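Local coordinates for protein NDP-N-acetyl-D-galactosaminuronic acid dehydrogenase (Methanosarcina mazei Go1, PDB 3G79) that probably oxidises UDP-N-acetyl-D-mannosamine to the corresponding uronate with two molecules of NAD, as a member of the UDP-glucose/GDP-mannose dehydrogenase family, at residues A[35-43]-A[211-219]; A[99-109]-A[125-133]. All coordinates share one frame; numbering follows the deposited sequence.

Interaction 1: residues A[35-43]-A[211-219]; sequences VLFADAPCF and VELYSPVLT
Phe37 lays one face of its ring against the isobutyl group of Leu213, CE1 lying 3.9 Å from Leu213 CD1, and the two side chains cross at about a right angle. The contact belongs to the NAD-binding Rossmann-type domain and joins the end of helix 30-39 and the loop after it to the end of helix 204-214. The Phe37 ring is gripped from several directions. Tyr214 CE1 comes up at its edge, 3.5 Å from Phe37 CZ; the two ring planes are inclined at 52°. Val217 CG1 arrives obliquely and also lies near the backbone O of Leu36. Leu213 reaches Phe37 because its CG stands opposite the backbone N (chi1 179°). Beyond the helix, Phe43 directs its edge at backbone carbonyls: CZ is 3.5 Å from Leu213 O, close to the ring plane, and 3.7 Å from Glu212 O. No hydrogen bond crosses the contact, and the phenolic end of Tyr214 bonds instead to Glu146. Strand 20-24 packs on the same cluster through Ile21, which touches Phe37, Phe43 and Leu213. Near the surface, Cys42 SG rests 3.6 Å from Pro216 CG while also sitting over the centre of the Phe43 ring.

Interaction 2: residues A[99-109]-A[125-133]; sequences ISELDAVTLAI and ALIDGIRNV
Strand 104-107 and helix 125-133 run antiparallel, their axes 9.5 Å apart at closest and 167° between directions, as expected for the strand and helix of a beta-alpha-beta unit that continues into strand 142-145. The backbones come nearest at Ile109 and Leu126, with CA atoms 5.6 Å apart. Leu107 enters over the helix backbone at Gly129: its CD2 lies 3.4 Å from Gly129 C and 3.7 Å from Ile130 CG1. A CB at Gly129 would clash with Ile109 CD1 and be tight against Leu107 CD2, so the absent side chain permits this close approach. Ile109 straddles the first turn with both branches. Its chi1 of -79° sets CG1 beside the backbone N and leaves CG2 opposite that N, where it meets Ala125 CB at 3.9 Å, while CD1 reaches Ala125 O at 3.6 Å. An alanine in place of Ile109 is likely to open a gap beside Gly129 and Ala125, since both of these reaching methyls would be lost. Toward the other end, Val105 and Val133 lie alongside, running in opposite senses, with Val105 CG1 4.0 Å from Val133 CG2, and Ile99 CD1 touches the backbone O of Asn132. With no hydrogen bond crossing, the contact is consistent with packing of buried aliphatic groups rather than polar pairing.

Both contacts lie in the NAD-binding domain, on the same side of the chain's centre, with centres about 18 Å apart, and interaction 2 is nested in sequence within the loop closed by interaction 1. They meet through strand 104-107: Tyr214 OH lies 3.0 Å from Thr106 OG1, and Leu213 CD2 lies 4.1 Å from Ala104 CB. Thr106 points away from helix 125-133, so the strand has interaction 2 on one face and Leu213 and Tyr214 on the other. Ile109 of interaction 2 touches the glycine-rich pattern Gly25, Gly27 and Gly30, which probably marks the dinucleotide site, whereas Phe37 of interaction 1 only lies near it.

Interaction 1: residues A[35-43]-A[211-219]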
loop_
_atom_site.group_PDB
_atom_site.type_symbol
_atom_site.label_atom_id
_atom_site.label_comp_id
_atom_site.label_asym_id
_atom_site.label_seq_id
_atom_site.Cartn_x
_atom_site.Cartn_y
_atom_site.Cartn_z
ATOM N N VAL A 35 -8.010 -27.669 -22.213
ATOM C CA VAL A 35 -7.973 -27.606 -23.653
ATOM C C VAL A 35 -6.704 -26.871 -24.091
ATOM O O VAL A 35 -6.170 -27.122 -25.180
ATOM C CB VAL A 35 -9.334 -27.053 -24.128
ATOM C CG1 VAL A 35 -9.211 -26.056 -25.198
ATOM C CG2 VAL A 35 -10.298 -28.216 -24.452
ATOM N N LEU A 36 -6.177 -26.032 -23.192
ATOM C CA LEU A 36 -4.886 -25.414 -23.386
ATOM C C LEU A 36 -3.770 -26.465 -23.258
ATOM O O LEU A 36 -2.858 -26.516 -24.104
ATOM C CB LEU A 36 -4.698 -24.294 -22.361
ATOM C CG LEU A 36 -4.829 -22.802 -22.685
ATOM C CD1 LEU A 36 -5.283 -22.517 -24.084
ATOM C CD2 LEU A 36 -5.750 -22.136 -21.693
ATOM N N PHE A 37 -3.862 -27.315 -22.229
ATOM C CA PHE A 37 -2.932 -28.431 -22.068
ATOM C C PHE A 37 -2.911 -29.284 -23.339
ATOM O O PHE A 37 -1.843 -29.632 -23.824
ATOM C CB PHE A 37 -3.356 -29.358 -20.926
ATOM C CG PHE A 37 -3.132 -28.815 -19.536
ATOM C CD1 PHE A 37 -1.945 -28.156 -19.194
ATOM C CD2 PHE A 37 -4.099 -29.046 -18.539
ATOM C CE1 PHE A 37 -1.752 -27.683 -17.880
ATOM C CE2 PHE A 37 -3.915 -28.598 -17.231
ATOM C CZ PHE A 37 -2.743 -27.893 -16.899
ATOM N N ALA A 38 -4.086 -29.612 -23.884
ATOM C CA ALA A 38 -4.141 -30.534 -25.007
ATOM C C ALA A 38 -3.545 -29.910 -26.298
ATOM O O ALA A 38 -3.010 -30.613 -27.153
ATOM C CB ALA A 38 -5.589 -31.088 -25.219
ATOM N N ASP A 39 -3.596 -28.583 -26.406
ATOM C CA ASP A 39 -3.013 -27.887 -27.564
ATOM C C ASP A 39 -1.486 -27.768 -27.465
ATOM O O ASP A 39 -0.829 -27.519 -28.450
ATOM C CB ASP A 39 -3.628 -26.477 -27.736
ATOM C CG ASP A 39 -3.257 -25.844 -29.069
ATOM O OD1 ASP A 39 -2.845 -24.644 -29.073
ATOM O OD2 ASP A 39 -3.347 -26.567 -30.110
ATOM N N ALA A 40 -0.923 -27.922 -26.267
ATOM C CA ALA A 40 0.495 -27.768 -26.125
ATOM C C ALA A 40 1.153 -28.950 -26.805
ATOM O O ALA A 40 0.920 -30.078 -26.414
ATOM C CB ALA A 40 0.876 -27.685 -24.652
ATOM N N PRO A 41 1.956 -28.704 -27.855
ATOM C CA PRO A 41 2.684 -29.836 -28.411
ATOM C C PRO A 41 3.609 -30.156 -27.267
ATOM O O PRO A 41 3.877 -29.273 -26.467
ATOM C CB PRO A 41 3.504 -29.210 -29.546
ATOM C CG PRO A 41 3.014 -27.763 -29.687
ATOM C CD PRO A 41 2.503 -27.411 -28.323
ATOM N N CYS A 42 4.093 -31.374 -27.145
ATOM C CA CYS A 42 4.767 -31.776 -25.874
ATOM C C CYS A 42 3.830 -32.549 -24.958
ATOM O O CYS A 42 4.268 -33.487 -24.363
ATOM C CB CYS A 42 5.597 -30.670 -25.137
ATOM S SG CYS A 42 4.981 -29.967 -23.506
ATOM N N PHE A 43 2.552 -32.205 -24.881
ATOM C CA PHE A 43 1.579 -33.105 -24.199
ATOM C C PHE A 43 0.878 -33.970 -25.251
ATOM O O PHE A 43 0.780 -33.561 -26.403
ATOM C CB PHE A 43 0.601 -32.324 -23.313
ATOM C CG PHE A 43 1.278 -31.562 -22.168
ATOM C CD1 PHE A 43 2.233 -32.168 -21.392
ATOM C CD2 PHE A 43 0.939 -30.240 -21.893
ATOM C CE1 PHE A 43 2.840 -31.489 -20.363
ATOM C CE2 PHE A 43 1.561 -29.517 -20.853
ATOM C CZ PHE A 43 2.516 -30.157 -20.098
ATOM N N VAL A 211 5.676 -27.175 -12.108
ATOM C CA VAL A 211 6.249 -26.240 -13.063
ATOM C C VAL A 211 6.232 -26.828 -14.488
ATOM O O VAL A 211 5.845 -26.153 -15.431
ATOM C CB VAL A 211 7.690 -25.832 -12.651
ATOM C CG1 VAL A 211 8.373 -25.044 -13.762
ATOM C CG2 VAL A 211 7.657 -24.994 -11.381
ATOM N N GLU A 212 6.602 -28.096 -14.629
ATOM C CA GLU A 212 6.606 -28.786 -15.919
ATOM C C GLU A 212 5.211 -28.892 -16.547
ATOM O O GLU A 212 5.067 -28.900 -17.790
ATOM C CB GLU A 212 7.196 -30.184 -15.771
ATOM C CG GLU A 212 8.545 -30.227 -15.055
ATOM C CD GLU A 212 9.057 -31.649 -14.821
ATOM O OE1 GLU A 212 8.471 -32.627 -15.356
ATOM O OE2 GLU A 212 10.051 -31.786 -14.068
ATOM N N LEU A 213 4.194 -28.974 -15.687
ATOM C CA LEU A 213 2.832 -29.126 -16.144
ATOM C C LEU A 213 2.378 -27.797 -16.693
ATOM O O LEU A 213 1.664 -27.748 -17.669
ATOM C CB LEU A 213 1.924 -29.579 -14.992
ATOM C CG LEU A 213 0.462 -29.768 -15.295
ATOM C CD1 LEU A 213 0.280 -30.751 -16.454
ATOM C CD2 LEU A 213 -0.336 -30.202 -14.036
ATOM N N TYR A 214 2.826 -26.708 -16.075
ATOM C CA TYR A 214 2.317 -25.377 -16.471
ATOM C C TYR A 214 3.176 -24.497 -17.395
ATOM O O TYR A 214 2.645 -23.583 -17.998
ATOM C CB TYR A 214 1.860 -24.569 -15.237
ATOM C CG TYR A 214 0.657 -25.197 -14.556
ATOM C CD1 TYR A 214 -0.646 -25.008 -15.064
ATOM C CD2 TYR A 214 0.806 -25.981 -13.424
ATOM C CE1 TYR A 214 -1.751 -25.596 -14.456
ATOM C CE2 TYR A 214 -0.308 -26.563 -12.816
ATOM C CZ TYR A 214 -1.577 -26.367 -13.336
ATOM O OH TYR A 214 -2.684 -26.986 -12.734
ATOM N N SER A 215 4.472 -24.737 -17.491
ATOM C CA SER A 215 5.319 -23.924 -18.367
ATOM C C SER A 215 4.850 -23.952 -19.829
ATOM O O SER A 215 4.827 -22.903 -20.463
ATOM C CB SER A 215 6.810 -24.307 -18.260
ATOM O OG SER A 215 7.415 -23.677 -17.133
ATOM N N PRO A 216 4.436 -25.128 -20.362
ATOM C CA PRO A 216 4.141 -25.119 -21.796
ATOM C C PRO A 216 2.896 -24.354 -22.267
ATOM O O PRO A 216 2.805 -24.031 -23.441
ATOM C CB PRO A 216 4.042 -26.601 -22.155
ATOM C CG PRO A 216 4.848 -27.275 -21.139
ATOM C CD PRO A 216 4.640 -26.493 -19.868
ATOM N N VAL A 217 1.943 -24.056 -21.408
ATOM C CA VAL A 217 0.796 -23.262 -21.875
ATOM C C VAL A 217 1.030 -21.763 -21.679
ATOM O O VAL A 217 0.307 -20.926 -22.223
ATOM C CB VAL A 217 -0.531 -23.693 -21.180
ATOM C CG1 VAL A 217 -0.642 -25.235 -21.121
ATOM C CG2 VAL A 217 -0.643 -23.097 -19.781
ATOM N N LEU A 218 2.023 -21.401 -20.881
ATOM C CA LEU A 218 2.308 -19.976 -20.700
ATOM C C LEU A 218 2.951 -19.392 -21.943
ATOM O O LEU A 218 3.847 -19.987 -22.515
ATOM C CB LEU A 218 3.245 -19.763 -19.508
ATOM C CG LEU A 218 2.595 -20.154 -18.193
ATOM C CD1 LEU A 218 3.651 -20.325 -17.114
ATOM C CD2 LEU A 218 1.541 -19.162 -17.813
ATOM N N THR A 219 2.484 -18.225 -22.353
ATOM C CA THR A 219 3.063 -17.512 -23.480
ATOM C C THR A 219 3.212 -16.102 -22.996
ATOM O O THR A 219 2.315 -15.323 -23.218
ATOM C CB THR A 219 2.033 -17.324 -24.590
ATOM O OG1 THR A 219 1.093 -16.334 -24.167
ATOM C CG2 THR A 219 1.267 -18.588 -24.926
#

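Interaction 2: residues A[99-109]-A[125-133]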
loop_
_atom_site.group_PDB
_atom_site.type_symbol
_atom_site.label_atom_id
_atom_site.label_comp_id
_atom_site.label_asym_id
_atom_site.label_seq_id
_atom_site.Cartn_x
_atom_site.Cartn_y
_atom_site.Cartn_z
ATOM N N ILE A 99 -8.387 -42.017 -14.607
ATOM C CA ILE A 99 -7.402 -41.198 -13.893
ATOM C C ILE A 99 -6.153 -42.075 -13.749
ATOM O O ILE A 99 -5.003 -41.625 -13.936
ATOM C CB ILE A 99 -7.941 -40.742 -12.500
ATOM C CG1 ILE A 99 -8.998 -39.633 -12.667
ATOM C CG2 ILE A 99 -6.809 -40.309 -11.564
ATOM C CD1 ILE A 99 -9.961 -39.580 -11.490
ATOM N N SER A 100 -6.389 -43.355 -13.490
ATOM C CA SER A 100 -5.288 -44.290 -13.410
ATOM C C SER A 100 -4.261 -44.214 -14.528
ATOM O O SER A 100 -3.092 -44.512 -14.275
ATOM C CB SER A 100 -5.765 -45.708 -13.172
ATOM O OG SER A 100 -5.945 -45.889 -11.780
ATOM N N GLU A 101 -4.666 -43.831 -15.737
ATOM C CA GLU A 101 -3.751 -43.889 -16.874
ATOM C C GLU A 101 -2.826 -42.649 -16.947
ATOM O O GLU A 101 -2.000 -42.556 -17.842
ATOM C CB GLU A 101 -4.526 -43.983 -18.206
ATOM C CG GLU A 101 -5.688 -45.030 -18.321
ATOM C CD GLU A 101 -6.665 -44.726 -19.494
ATOM O OE1 GLU A 101 -7.395 -45.662 -19.934
ATOM O OE2 GLU A 101 -6.689 -43.563 -19.974
ATOM N N LEU A 102 -2.968 -41.692 -16.034
ATOM C CA LEU A 102 -2.353 -40.376 -16.236
ATOM C C LEU A 102 -1.055 -40.126 -15.519
ATOM O O LEU A 102 -0.782 -40.716 -14.482
ATOM C CB LEU A 102 -3.315 -39.248 -15.844
ATOM C CG LEU A 102 -4.736 -39.432 -16.326
ATOM C CD1 LEU A 102 -5.613 -38.396 -15.655
ATOM C CD2 LEU A 102 -4.729 -39.294 -17.828
ATOM N N ASP A 103 -0.287 -39.211 -16.097
ATOM C CA ASP A 103 0.887 -38.590 -15.459
ATOM C C ASP A 103 0.517 -37.478 -14.505
ATOM O O ASP A 103 1.198 -37.293 -13.484
ATOM C CB ASP A 103 1.823 -38.040 -16.515
ATOM C CG ASP A 103 2.425 -39.136 -17.351
ATOM O OD1 ASP A 103 2.340 -39.057 -18.598
ATOM O OD2 ASP A 103 2.969 -40.085 -16.743
ATOM N N ALA A 104 -0.516 -36.701 -14.847
ATOM C CA ALA A 104 -0.978 -35.682 -13.906
ATOM C C ALA A 104 -2.460 -35.448 -14.004
ATOM O O ALA A 104 -3.041 -35.581 -15.081
ATOM C CB ALA A 104 -0.223 -34.350 -14.098
ATOM N N VAL A 105 -3.067 -35.099 -12.877
ATOM C CA VAL A 105 -4.464 -34.741 -12.838
ATOM C C VAL A 105 -4.603 -33.438 -12.100
ATOM O O VAL A 105 -4.020 -33.256 -11.045
ATOM C CB VAL A 105 -5.316 -35.762 -12.102
ATOM C CG1 VAL A 105 -6.768 -35.426 -12.244
ATOM C CG2 VAL A 105 -5.065 -37.112 -12.655
ATOM N N THR A 106 -5.455 -32.587 -12.651
ATOM C CA THR A 106 -5.791 -31.272 -12.135
ATOM C C THR A 106 -7.281 -31.211 -11.668
ATOM O O THR A 106 -8.185 -31.734 -12.355
ATOM C CB THR A 106 -5.455 -30.272 -13.244
ATOM O OG1 THR A 106 -4.339 -29.481 -12.849
ATOM C CG2 THR A 106 -6.616 -29.428 -13.607
ATOM N N LEU A 107 -7.513 -30.614 -10.493
ATOM C CA LEU A 107 -8.866 -30.330 -9.982
ATOM C C LEU A 107 -9.184 -28.887 -10.114
ATOM O O LEU A 107 -8.699 -28.059 -9.341
ATOM C CB LEU A 107 -9.023 -30.680 -8.500
ATOM C CG LEU A 107 -8.804 -32.178 -8.354
ATOM C CD1 LEU A 107 -7.520 -32.410 -7.589
ATOM C CD2 LEU A 107 -10.000 -32.768 -7.680
ATOM N N ALA A 108 -10.049 -28.621 -11.080
ATOM C CA ALA A 108 -10.440 -27.289 -11.489
ATOM C C ALA A 108 -11.935 -27.165 -11.301
ATOM O O ALA A 108 -12.664 -26.805 -12.200
ATOM C CB ALA A 108 -10.039 -27.070 -12.987
ATOM N N ILE A 109 -12.398 -27.470 -10.109
ATOM C CA ILE A 109 -13.811 -27.638 -9.913
ATOM C C ILE A 109 -14.339 -26.352 -9.315
ATOM O O ILE A 109 -13.770 -25.861 -8.322
ATOM C CB ILE A 109 -14.065 -28.868 -9.042
ATOM C CG1 ILE A 109 -13.946 -30.137 -9.892
ATOM C CG2 ILE A 109 -15.431 -28.775 -8.336
ATOM C CD1 ILE A 109 -13.882 -31.431 -9.118
ATOM N N ALA A 125 -18.568 -30.427 -4.175
ATOM C CA ALA A 125 -18.154 -30.933 -5.472
ATOM C C ALA A 125 -16.617 -31.074 -5.597
ATOM O O ALA A 125 -16.125 -32.003 -6.298
ATOM C CB ALA A 125 -18.694 -30.047 -6.598
ATOM N N LEU A 126 -15.875 -30.177 -4.933
ATOM C CA LEU A 126 -14.401 -30.186 -5.009
ATOM C C LEU A 126 -13.926 -31.399 -4.285
ATOM O O LEU A 126 -13.097 -32.154 -4.792
ATOM C CB LEU A 126 -13.761 -28.951 -4.337
ATOM C CG LEU A 126 -12.260 -29.074 -4.049
ATOM C CD1 LEU A 126 -11.502 -29.237 -5.392
ATOM C CD2 LEU A 126 -11.700 -27.940 -3.178
ATOM N N ILE A 127 -14.471 -31.601 -3.089
ATOM C CA ILE A 127 -14.023 -32.721 -2.301
ATOM C C ILE A 127 -14.464 -34.022 -2.964
ATOM O O ILE A 127 -13.757 -35.017 -2.887
ATOM C CB ILE A 127 -14.427 -32.672 -0.812
ATOM C CG1 ILE A 127 -15.671 -33.501 -0.589
ATOM C CG2 ILE A 127 -14.547 -31.270 -0.247
ATOM C CD1 ILE A 127 -15.502 -34.434 0.565
ATOM N N ASP A 128 -15.607 -34.016 -3.639
ATOM C CA ASP A 128 -15.995 -35.194 -4.396
ATOM C C ASP A 128 -14.946 -35.528 -5.442
ATOM O O ASP A 128 -14.622 -36.686 -5.631
ATOM C CB ASP A 128 -17.323 -34.972 -5.086
ATOM C CG ASP A 128 -18.499 -35.439 -4.260
ATOM O OD1 ASP A 128 -18.512 -35.214 -3.014
ATOM O OD2 ASP A 128 -19.409 -36.033 -4.884
ATOM N N GLY A 129 -14.416 -34.499 -6.118
ATOM C CA GLY A 129 -13.382 -34.709 -7.140
ATOM C C GLY A 129 -12.083 -35.279 -6.600
ATOM O O GLY A 129 -11.459 -36.121 -7.221
ATOM N N ILE A 130 -11.676 -34.795 -5.435
ATOM C CA ILE A 130 -10.446 -35.207 -4.796
ATOM C C ILE A 130 -10.579 -36.679 -4.460
ATOM O O ILE A 130 -9.698 -37.481 -4.805
ATOM C CB ILE A 130 -10.134 -34.324 -3.546
ATOM C CG1 ILE A 130 -9.976 -32.868 -3.973
ATOM C CG2 ILE A 130 -8.840 -34.738 -2.913
ATOM C CD1 ILE A 130 -9.974 -31.848 -2.833
ATOM N N ARG A 131 -11.682 -37.038 -3.804
ATOM C CA ARG A 131 -12.037 -38.438 -3.590
ATOM C C ARG A 131 -11.881 -39.231 -4.895
ATOM O O ARG A 131 -11.116 -40.192 -4.964
ATOM C CB ARG A 131 -13.447 -38.557 -3.012
ATOM C CG ARG A 131 -13.597 -38.119 -1.507
ATOM C CD ARG A 131 -14.660 -38.964 -0.732
ATOM N NE ARG A 131 -15.242 -38.360 0.479
ATOM C CZ ARG A 131 -16.357 -37.617 0.488
ATOM N NH1 ARG A 131 -16.851 -37.141 1.635
ATOM N NH2 ARG A 131 -16.998 -37.331 -0.657
ATOM N N ASN A 132 -12.548 -38.827 -5.966
ATOM C CA ASN A 132 -12.373 -39.582 -7.203
ATOM C C ASN A 132 -10.916 -39.743 -7.607
ATOM O O ASN A 132 -10.472 -40.863 -7.946
ATOM C CB ASN A 132 -13.164 -38.983 -8.334
ATOM C CG ASN A 132 -14.565 -39.525 -8.402
ATOM O OD1 ASN A 132 -15.433 -38.856 -8.931
ATOM N ND2 ASN A 132 -14.798 -40.750 -7.886
ATOM N N VAL A 133 -10.175 -38.627 -7.573
ATOM C CA VAL A 133 -8.723 -38.688 -7.724
ATOM C C VAL A 133 -8.049 -39.699 -6.765
ATOM O O VAL A 133 -7.374 -40.633 -7.225
ATOM C CB VAL A 133 -8.096 -37.292 -7.629
ATOM C CG1 VAL A 133 -6.553 -37.365 -7.612
ATOM C CG2 VAL A 133 -8.563 -36.502 -8.794
#